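Local coordinates for CdiI immunity protein (Yersinia kristensenii ATCC 33638, PDB 5E3E) that binds the partner CdiA toxin, an RNase A-like nuclease of contact-dependent growth inhibition, and probably neutralises it to protect its own cell, at residues E5-L13 with E44-L55. Numbering follows the deposited sequence.
Sequences EKYPYLSYL and ERLQMKAEIDYL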
ATOM      1  N   GLU A   5      -7.440  11.408  -4.323  1.00 18.20           N
ATOM      2  CA  GLU A   5      -8.728  11.824  -4.920  1.00 18.50           C
ATOM      3  C   GLU A   5      -8.546  12.008  -6.406  1.00 16.44           C
ATOM      4  O   GLU A   5      -9.467  11.721  -7.169  1.00 17.70           O
ATOM      5  CB  GLU A   5      -9.253  13.142  -4.308  1.00 21.16           C
ATOM      6  CG  GLU A   5      -9.566  13.043  -2.814  1.00 24.03           C
ATOM      7  CD  GLU A   5     -10.097  14.329  -2.223  1.00 26.92           C
ATOM      8  OE1 GLU A   5      -9.890  15.416  -2.819  1.00 28.34           O
ATOM      9  OE2 GLU A   5     -10.717  14.245  -1.137  1.00 30.38           O
ATOM     10  N   LYS A   6      -7.390  12.509  -6.842  1.00 14.31           N
ATOM     11  CA  LYS A   6      -7.123  12.759  -8.272  1.00 13.63           C
ATOM     12  C   LYS A   6      -6.245  11.729  -8.981  1.00 12.60           C
ATOM     13  O   LYS A   6      -6.360  11.578 -10.205  1.00 12.75           O
ATOM     14  CB  LYS A   6      -6.523  14.142  -8.460  1.00 14.77           C
ATOM     15  CG  LYS A   6      -7.388  15.258  -7.874  1.00 15.73           C
ATOM     16  CD  LYS A   6      -8.826  15.298  -8.377  1.00 17.67           C
ATOM     17  CE  LYS A   6      -9.599  16.469  -7.759  1.00 18.85           C
ATOM     18  NZ  LYS A   6     -10.985  16.524  -8.264  1.00 20.56           N
ATOM     19  N   TYR A   7      -5.426  11.000  -8.192  1.00 11.16           N
ATOM     20  CA  TYR A   7      -4.653   9.879  -8.677  1.00 11.14           C
ATOM     21  C   TYR A   7      -5.077   8.537  -8.050  1.00 11.12           C
ATOM     22  O   TYR A   7      -4.247   7.782  -7.532  1.00 11.60           O
ATOM     23  CB  TYR A   7      -3.147  10.121  -8.478  1.00 10.89           C
ATOM     24  CG  TYR A   7      -2.607  11.245  -9.334  1.00 10.90           C
ATOM     25  CD1 TYR A   7      -2.762  12.582  -8.943  1.00 10.68           C
ATOM     26  CD2 TYR A   7      -1.949  10.988 -10.521  1.00 11.77           C
ATOM     27  CE1 TYR A   7      -2.238  13.602  -9.721  1.00 11.27           C
ATOM     28  CE2 TYR A   7      -1.425  12.016 -11.324  1.00 12.26           C
ATOM     29  CZ  TYR A   7      -1.614  13.325 -10.921  1.00 11.97           C
ATOM     30  OH  TYR A   7      -1.059  14.322 -11.719  1.00 12.96           O
ATOM     31  N   PRO A   8      -6.352   8.176  -8.192  1.00 12.40           N
ATOM     32  CA  PRO A   8      -6.756   6.963  -7.487  1.00 12.16           C
ATOM     33  C   PRO A   8      -6.167   5.678  -8.078  1.00 11.92           C
ATOM     34  O   PRO A   8      -6.046   4.698  -7.365  1.00 11.67           O
ATOM     35  CB  PRO A   8      -8.285   6.979  -7.611  1.00 12.41           C
ATOM     36  CG  PRO A   8      -8.543   7.726  -8.866  1.00 12.49           C
ATOM     37  CD  PRO A   8      -7.484   8.809  -8.874  1.00 12.67           C
ATOM     38  N   TYR A   9      -5.886   5.653  -9.376  1.00 11.88           N
ATOM     39  CA  TYR A   9      -5.451   4.405 -10.019  1.00 12.09           C
ATOM     40  C   TYR A   9      -4.022   4.021  -9.626  1.00 12.00           C
ATOM     41  O   TYR A   9      -3.733   2.875  -9.316  1.00 11.98           O
ATOM     42  CB  TYR A   9      -5.678   4.431 -11.556  1.00 12.36           C
ATOM     43  CG  TYR A   9      -7.136   4.509 -11.863  1.00 12.83           C
ATOM     44  CD1 TYR A   9      -7.909   3.364 -11.864  1.00 13.10           C
ATOM     45  CD2 TYR A   9      -7.798   5.740 -11.978  1.00 12.99           C
ATOM     46  CE1 TYR A   9      -9.271   3.417 -12.049  1.00 13.50           C
ATOM     47  CE2 TYR A   9      -9.186   5.800 -12.157  1.00 13.43           C
ATOM     48  CZ  TYR A   9      -9.907   4.618 -12.167  1.00 13.69           C
ATOM     49  OH  TYR A   9     -11.285   4.603 -12.329  1.00 14.08           O
ATOM     50  N   LEU A  10      -3.142   4.991  -9.633  1.00 12.27           N
ATOM     51  CA  LEU A  10      -1.788   4.799  -9.114  1.00 12.46           C
ATOM     52  C   LEU A  10      -1.785   4.621  -7.615  1.00 12.14           C
ATOM     53  O   LEU A  10      -1.017   3.819  -7.097  1.00 11.81           O
ATOM     54  CB  LEU A  10      -0.867   5.957  -9.490  1.00 13.24           C
ATOM     55  CG  LEU A  10      -0.062   5.777 -10.741  1.00 14.13           C
ATOM     56  CD1 LEU A  10       0.724   7.057 -10.993  1.00 14.93           C
ATOM     57  CD2 LEU A  10       0.880   4.561 -10.634  1.00 14.20           C
ATOM     58  N   SER A  11      -2.644   5.339  -6.902  1.00 12.08           N
ATOM     59  CA  SER A  11      -2.733   5.133  -5.442  1.00 12.38           C
ATOM     60  C   SER A  11      -3.122   3.669  -5.143  1.00 11.89           C
ATOM     61  O   SER A  11      -2.592   3.070  -4.237  1.00 11.84           O
ATOM     62  CB  SER A  11      -3.718   6.073  -4.796  1.00 12.96           C
ATOM     63  OG  SER A  11      -3.262   7.401  -4.985  1.00 14.41           O
ATOM     64  N   TYR A  12      -4.044   3.109  -5.936  1.00 11.52           N
ATOM     65  CA  TYR A  12      -4.487   1.735  -5.756  1.00 11.33           C
ATOM     66  C   TYR A  12      -3.340   0.744  -5.992  1.00 11.10           C
ATOM     67  O   TYR A  12      -3.096  -0.104  -5.126  1.00 11.09           O
ATOM     68  CB  TYR A  12      -5.661   1.419  -6.685  1.00 11.37           C
ATOM     69  CG  TYR A  12      -6.144  -0.002  -6.608  1.00 11.53           C
ATOM     70  CD1 TYR A  12      -6.779  -0.482  -5.465  1.00 11.76           C
ATOM     71  CD2 TYR A  12      -5.939  -0.865  -7.642  1.00 11.70           C
ATOM     72  CE1 TYR A  12      -7.228  -1.793  -5.382  1.00 12.00           C
ATOM     73  CE2 TYR A  12      -6.359  -2.179  -7.565  1.00 11.89           C
ATOM     74  CZ  TYR A  12      -7.022  -2.648  -6.450  1.00 12.07           C
ATOM     75  OH  TYR A  12      -7.474  -3.979  -6.385  1.00 12.49           O
ATOM     76  N   LEU A  13      -2.641   0.851  -7.136  1.00 10.95           N
ATOM     77  CA  LEU A  13      -1.454   0.035  -7.359  1.00 11.13           C
ATOM     78  C   LEU A  13      -0.450   0.151  -6.204  1.00 10.99           C
ATOM     79  O   LEU A  13       0.049  -0.837  -5.713  1.00 10.89           O
ATOM     80  CB  LEU A  13      -0.740   0.413  -8.646  1.00 11.35           C
ATOM     81  CG  LEU A  13       0.547  -0.311  -9.016  1.00 11.59           C
ATOM     82  CD1 LEU A  13       0.267  -1.810  -9.265  1.00 11.79           C
ATOM     83  CD2 LEU A  13       1.149   0.353 -10.248  1.00 11.97           C
ATOM     84  N   GLU A  44      -9.023  -0.856 -15.633  1.00 15.19           N
ATOM     85  CA  GLU A  44      -8.267  -0.419 -14.492  1.00 15.34           C
ATOM     86  C   GLU A  44      -6.823  -0.114 -14.894  1.00 15.13           C
ATOM     87  O   GLU A  44      -6.283   0.955 -14.555  1.00 14.56           O
ATOM     88  CB  GLU A  44      -8.336  -1.450 -13.366  1.00 15.72           C
ATOM     89  CG  GLU A  44      -7.596  -1.064 -12.110  1.00 16.22           C
ATOM     90  CD  GLU A  44      -8.356  -0.091 -11.225  1.00 16.73           C
ATOM     91  OE1 GLU A  44      -7.747   0.415 -10.251  1.00 17.59           O
ATOM     92  OE2 GLU A  44      -9.562   0.174 -11.444  1.00 18.36           O
ATOM     93  N   ARG A  45      -6.160  -1.038 -15.591  0.50 14.95           N
ATOM     94  CA  ARG A  45      -4.757  -0.789 -15.918  0.50 14.84           C
ATOM     95  C   ARG A  45      -4.569   0.334 -16.944  0.50 14.65           C
ATOM     96  O   ARG A  45      -3.572   1.033 -16.868  0.50 14.27           O
ATOM     97  CB  ARG A  45      -3.990  -2.055 -16.319  0.50 15.29           C
ATOM     98  CG  ARG A  45      -4.442  -2.727 -17.570  0.50 15.68           C
ATOM     99  CD  ARG A  45      -3.448  -3.826 -17.980  0.50 16.07           C
ATOM    100  NE  ARG A  45      -3.797  -4.364 -19.291  0.50 16.38           N
ATOM    101  CZ  ARG A  45      -4.580  -5.425 -19.471  0.50 17.06           C
ATOM    102  NH1 ARG A  45      -5.078  -6.059 -18.424  0.50 17.01           N
ATOM    103  NH2 ARG A  45      -4.869  -5.870 -20.701  0.50 17.45           N
ATOM    104  N   LEU A  46      -5.508   0.508 -17.882  1.00 14.77           N
ATOM    105  CA  LEU A  46      -5.419   1.644 -18.806  1.00 15.04           C
ATOM    106  C   LEU A  46      -5.572   2.983 -18.090  1.00 14.21           C
ATOM    107  O   LEU A  46      -4.926   3.950 -18.487  1.00 13.80           O
ATOM    108  CB  LEU A  46      -6.479   1.562 -19.925  1.00 16.41           C
ATOM    109  CG  LEU A  46      -6.174   0.427 -20.899  1.00 18.16           C
ATOM    110  CD1 LEU A  46      -7.340   0.291 -21.863  1.00 20.15           C
ATOM    111  CD2 LEU A  46      -4.886   0.693 -21.667  1.00 19.11           C
ATOM    112  N   GLN A  47      -6.390   3.044 -17.034  1.00 13.46           N
ATOM    113  CA  GLN A  47      -6.534   4.297 -16.282  1.00 13.19           C
ATOM    114  C   GLN A  47      -5.277   4.531 -15.418  1.00 13.03           C
ATOM    115  O   GLN A  47      -4.868   5.672 -15.224  1.00 12.72           O
ATOM    116  CB  GLN A  47      -7.798   4.263 -15.439  1.00 13.37           C
ATOM    117  CG  GLN A  47      -9.058   4.353 -16.329  1.00 13.76           C
ATOM    118  CD  GLN A  47     -10.362   4.276 -15.563  1.00 14.22           C
ATOM    119  OE1 GLN A  47     -11.050   5.289 -15.379  1.00 14.42           O
ATOM    120  NE2 GLN A  47     -10.704   3.090 -15.123  1.00 14.45           N
HETATM  121  N   MSE A  48      -4.670   3.447 -14.927  1.00 12.90           N
HETATM  122  CA  MSE A  48      -3.403   3.547 -14.191  1.00 13.52           C
HETATM  123  C   MSE A  48      -2.318   4.054 -15.140  1.00 13.14           C
HETATM  124  O   MSE A  48      -1.576   4.970 -14.804  1.00 12.74           O
HETATM  125  CB  MSE A  48      -3.097   2.199 -13.502  1.00 14.72           C
HETATM  126  CG  MSE A  48      -1.855   2.210 -12.592  1.00 16.17           C
HETATM  127 SE   MSE A  48      -0.201   2.042 -13.668  1.00 20.94          SE
HETATM  128  CE  MSE A  48      -0.432   0.144 -14.167  1.00 18.27           C
ATOM    129  N   LYS A  49      -2.259   3.506 -16.351  1.00 12.95           N
ATOM    130  CA  LYS A  49      -1.273   3.940 -17.332  1.00 13.33           C
ATOM    131  C   LYS A  49      -1.479   5.423 -17.662  1.00 12.88           C
ATOM    132  O   LYS A  49      -0.510   6.157 -17.831  1.00 12.80           O
ATOM    133  CB  LYS A  49      -1.342   3.065 -18.584  1.00 14.56           C
ATOM    134  CG  LYS A  49      -0.719   1.695 -18.312  1.00 15.49           C
ATOM    135  CD  LYS A  49      -1.015   0.647 -19.376  1.00 17.46           C
ATOM    136  CE  LYS A  49      -0.434   1.004 -20.693  1.00 19.66           C
ATOM    137  NZ  LYS A  49      -0.917   0.015 -21.699  1.00 21.56           N
ATOM    138  N   ALA A  50      -2.729   5.851 -17.786  1.00 12.39           N
ATOM    139  CA  ALA A  50      -2.996   7.285 -18.083  1.00 12.43           C
ATOM    140  C   ALA A  50      -2.414   8.179 -17.001  1.00 12.18           C
ATOM    141  O   ALA A  50      -1.833   9.215 -17.319  1.00 12.16           O
ATOM    142  CB  ALA A  50      -4.477   7.550 -18.257  1.00 12.52           C
ATOM    143  N   GLU A  51      -2.542   7.772 -15.739  1.00 11.94           N
ATOM    144  CA  GLU A  51      -1.930   8.532 -14.626  1.00 11.97           C
ATOM    145  C   GLU A  51      -0.394   8.556 -14.691  1.00 11.81           C
ATOM    146  O   GLU A  51       0.215   9.584 -14.477  1.00 11.72           O
ATOM    147  CB  GLU A  51      -2.394   8.007 -13.265  1.00 12.04           C
ATOM    148  CG  GLU A  51      -3.853   8.283 -13.007  1.00 12.47           C
ATOM    149  CD  GLU A  51      -4.303   7.923 -11.580  1.00 12.57           C
ATOM    150  OE1 GLU A  51      -3.457   7.545 -10.745  1.00 12.93           O
ATOM    151  OE2 GLU A  51      -5.520   8.017 -11.334  1.00 13.02           O
ATOM    152  N   ILE A  52       0.234   7.425 -15.023  1.00 11.72           N
ATOM    153  CA  ILE A  52       1.661   7.435 -15.276  1.00 11.97           C
ATOM    154  C   ILE A  52       2.006   8.487 -16.332  1.00 12.31           C
ATOM    155  O   ILE A  52       2.982   9.216 -16.184  1.00 12.30           O
ATOM    156  CB  ILE A  52       2.180   6.056 -15.709  1.00 12.03           C
ATOM    157  CG1 ILE A  52       2.079   5.096 -14.542  1.00 12.00           C
ATOM    158  CG2 ILE A  52       3.589   6.198 -16.308  1.00 12.19           C
ATOM    159  CD1 ILE A  52       2.644   3.689 -14.790  1.00 12.21           C
ATOM    160  N   ASP A  53       1.221   8.559 -17.407  1.00 12.81           N
ATOM    161  CA  ASP A  53       1.544   9.491 -18.463  1.00 13.64           C
ATOM    162  C   ASP A  53       1.407  10.936 -17.993  1.00 12.99           C
ATOM    163  O   ASP A  53       2.211  11.785 -18.393  1.00 12.48           O
ATOM    164  CB  ASP A  53       0.645   9.264 -19.677  1.00 14.82           C
ATOM    165  CG  ASP A  53       1.166   8.202 -20.587  1.00 16.55           C
ATOM    166  OD1 ASP A  53       2.410   8.068 -20.687  1.00 19.38           O
ATOM    167  OD2 ASP A  53       0.330   7.580 -21.257  1.00 18.45           O
ATOM    168  N   TYR A  54       0.421  11.212 -17.139  1.00 12.80           N
ATOM    169  CA  TYR A  54       0.259  12.577 -16.595  1.00 12.90           C
ATOM    170  C   TYR A  54       1.506  12.966 -15.798  1.00 12.88           C
ATOM    171  O   TYR A  54       1.932  14.131 -15.828  1.00 12.96           O
ATOM    172  CB  TYR A  54      -0.971  12.717 -15.703  1.00 13.06           C
ATOM    173  CG  TYR A  54      -2.238  12.925 -16.494  1.00 13.42           C
ATOM    174  CD1 TYR A  54      -2.420  14.099 -17.236  1.00 13.82           C
ATOM    175  CD2 TYR A  54      -3.264  12.003 -16.461  1.00 13.57           C
ATOM    176  CE1 TYR A  54      -3.575  14.308 -17.974  1.00 14.15           C
ATOM    177  CE2 TYR A  54      -4.422  12.198 -17.178  1.00 14.12           C
ATOM    178  CZ  TYR A  54      -4.573  13.374 -17.932  1.00 14.37           C
ATOM    179  OH  TYR A  54      -5.713  13.558 -18.682  1.00 15.17           O
ATOM    180  N   LEU A  55       2.104  12.002 -15.123  1.00 12.72           N
ATOM    181  CA  LEU A  55       3.320  12.300 -14.368  1.00 12.75           C
ATOM    182  C   LEU A  55       4.519  12.434 -15.260  1.00 12.86           C
ATOM    183  O   LEU A  55       5.282  13.384 -15.086  1.00 12.64           O
ATOM    184  CB  LEU A  55       3.601  11.238 -13.294  1.00 12.86           C
ATOM    185  CG  LEU A  55       2.577  11.181 -12.139  1.00 12.82           C
ATOM    186  CD1 LEU A  55       2.942  10.036 -11.193  1.00 12.90           C
ATOM    187  CD2 LEU A  55       2.429  12.480 -11.369  1.00 13.06           C
TER
HETATM  188  O   HOH W   1      -5.019   0.820 -10.668  1.00 11.93           O
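The carboxylate of Glu-51 meets the first turn of helix 8-13, a clear example of a side chain from one helix gripping the amino end of another. Extended beyond CG, Glu-51 spans the gap and takes two nearly straight backbone bonds: OE1 accepts from Leu-10 N at 2.8 Å, from well above the carboxylate plane, and OE2 accepts from Tyr-9 N at 3.1 Å, on its syn side but tilted out of that plane. Two N-H groups of the opening turn are thus satisfied by a buried acid, whose negative charge the helix dipole probably favours. Tyr-7 is the N-cap residue; its carbonyl O receives both Ser-11 N and Ser-11 OG.

Tyr-9 lies at the closest backbone approach, opposite Met-48. With CG anti to the carbonyl carbon (chi1 -64°), one face of its ring is covered by Gln-47 CB, which makes a CH-pi contact 3.5 Å from the centroid and almost on the ring normal. Carboxylate oxygens approach the ring edge at two places, Glu-51 OE2 by CD2 and Glu-44 OE2 by CE1. The bend of Glu-44 at chi2 (80°) brings its carboxylate to the CD1-CE1 edge of the ring, and a water donates both to Glu-44 OE1 and to the backbone O of Tyr-9.

Leu-10 fits as a knob into the hole formed by Met-48, Glu-51, Ile-52 and Leu-55; its CD1 reaches Leu-55 CD1 at 3.7 Å, while CD2 lies against Met-48, near its CG and selenium, and Ile-52 CG1. Leu-13 CD2 touches the same selenium, and Leu-55 CD2 packs obliquely against Tyr-7 CE2.

The short segments of helices 8-17 and 42-56 cross at -106°, their axes 8.2 Å apart, within an all-helical fold where helix 29-39 contributes Tyr-36 against Leu-13 and Met-48, and helix 86-96 packs Ile-93 on Met-48 and Ile-52.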